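Local coordinates for uncharacterized protein (Bacteroides uniformis, PDB 4Q53) that is of unknown function but adopts a cystatin-like fold and belongs to the DUF4783 family of the NTF2 clan, at residues E14-S17 with Q18-N21. Numbering follows the deposited sequence. Where two conformers were deposited one is given.
Sequences EGNS and QELN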
loop_
_atom_site.group_PDB
_atom_site.type_symbol
_atom_site.label_atom_id
_atom_site.label_comp_id
_atom_site.label_asym_id
_atom_site.label_seq_id
_atom_site.Cartn_x
_atom_site.Cartn_y
_atom_site.Cartn_z
ATOM N N GLU A 14 2.925 2.580 -10.264
ATOM C CA GLU A 14 2.628 1.798 -11.457
ATOM C C GLU A 14 1.319 1.022 -11.351
ATOM O O GLU A 14 0.918 0.359 -12.301
ATOM C CB GLU A 14 3.764 0.816 -11.713
ATOM C CG GLU A 14 5.133 1.469 -11.816
ATOM C CD GLU A 14 6.250 0.463 -11.719
ATOM O OE1 GLU A 14 6.072 -0.668 -12.218
ATOM O OE2 GLU A 14 7.297 0.780 -11.116
ATOM N N GLY A 15 0.658 1.075 -10.197
ATOM C CA GLY A 15 -0.578 0.331 -10.017
ATOM C C GLY A 15 -0.356 -1.156 -10.229
ATOM O O GLY A 15 -1.161 -1.835 -10.876
ATOM N N ASN A 16 0.738 -1.654 -9.659
ATOM C CA ASN A 16 1.137 -3.036 -9.896
ATOM C C ASN A 16 1.164 -3.870 -8.617
ATOM O O ASN A 16 2.079 -3.810 -7.805
ATOM C CB ASN A 16 2.475 -3.096 -10.635
ATOM C CG ASN A 16 2.730 -4.457 -11.236
ATOM O OD1 ASN A 16 2.318 -5.469 -10.678
ATOM N ND2 ASN A 16 3.390 -4.492 -12.392
ATOM N N SER A 17 0.113 -4.672 -8.436
ATOM C CA SER A 17 -0.016 -5.489 -7.230
ATOM C C SER A 17 0.989 -6.631 -7.177
ATOM O O SER A 17 1.366 -7.078 -6.090
ATOM C CB SER A 17 -1.447 -6.026 -7.075
ATOM O OG SER A 17 -1.792 -6.880 -8.144
ATOM N N GLN A 18 1.422 -7.124 -8.343
ATOM C CA GLN A 18 2.422 -8.180 -8.358
ATOM C C GLN A 18 3.741 -7.672 -7.781
ATOM O O GLN A 18 4.383 -8.357 -6.988
ATOM C CB GLN A 18 2.622 -8.735 -9.776
ATOM C CG GLN A 18 3.363 -10.065 -9.821
ATOM C CD GLN A 18 3.356 -10.699 -11.199
ATOM O OE1 GLN A 18 2.371 -10.609 -11.939
ATOM N NE2 GLN A 18 4.459 -11.344 -11.554
ATOM N N GLU A 19 4.144 -6.466 -8.161
ATOM C CA GLU A 19 5.346 -5.869 -7.594
ATOM C C GLU A 19 5.144 -5.580 -6.102
ATOM O O GLU A 19 6.044 -5.780 -5.289
ATOM C CB GLU A 19 5.719 -4.592 -8.354
ATOM C CG GLU A 19 6.022 -4.813 -9.845
ATOM C CD GLU A 19 7.386 -5.441 -10.103
ATOM O OE1 GLU A 19 8.041 -5.890 -9.135
ATOM O OE2 GLU A 19 7.808 -5.482 -11.279
ATOM N N LEU A 20 3.955 -5.120 -5.734
ATOM C CA LEU A 20 3.685 -4.803 -4.339
ATOM C C LEU A 20 3.819 -6.051 -3.463
ATOM O O LEU A 20 4.259 -6.003 -2.312
ATOM C CB LEU A 20 2.289 -4.187 -4.215
ATOM C CG LEU A 20 1.875 -3.756 -2.810
ATOM C CD1 LEU A 20 2.781 -2.639 -2.293
ATOM C CD2 LEU A 20 0.435 -3.317 -2.815
ATOM N N ASN A 21 3.475 -7.184 -4.044
ATOM C CA ASN A 21 3.464 -8.453 -3.331
ATOM C C ASN A 21 4.710 -8.923 -2.563
ATOM O O ASN A 21 4.711 -9.851 -1.915
ATOM C CB ASN A 21 3.000 -9.557 -4.305
ATOM C CG ASN A 21 2.797 -10.903 -3.625
ATOM O OD1 ASN A 21 1.933 -11.050 -2.768
ATOM N ND2 ASN A 21 3.610 -11.883 -3.991
#
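Asn16 OD1 accepts two backbone N-H groups at once, which makes Asn16 the N-cap of the short helix 17-20 in this cystatin-like fold. The straighter bond comes from Glu19 N, 3.3 Å from Asn16 OD1 with an N-H...O angle of 162°, although this donor stands well above the plane of the amide and not on a lone pair. Gln18 N is nearer, 3.0 Å from Asn16 OD1, but its bond is bent and weak. With CG anti to its own backbone N (chi1 -164°), the Asn16 side chain reaches the start of the helix and presents its oxygen to amides that have no earlier helical carbonyl to bind. The main chain of Asn16 also takes part: its O accepts from Leu20 N at 3.1 Å. One residue on, Ser17 O receives Asn21 N at 2.9 Å and closes the next turn.

Upstream, Gly15, with positive phi (59°), leaves the helical conformation in a Schellman motif at the end of helix 6-14, and the very next residue, Asn16, caps helix 17-20. The CB of the buried Ser17 points away from residues 18-21 overall, and its OG is hydrogen-bonded to Glu45 of helix 41-54. Leu20, also buried, touches Met48 of that helix as well as Val8, Ala11 and Phe12 of helix 6-14. On the more open side, the Glu19 chain bends at chi2, and the amide of Asn16 and the carboxylate of Glu19 are steeply inclined to each other. What touches there is the Glu19 methylene against the amide: Glu19 CG lies 3.6 Å from Asn16 CG, the carboxamide carbon.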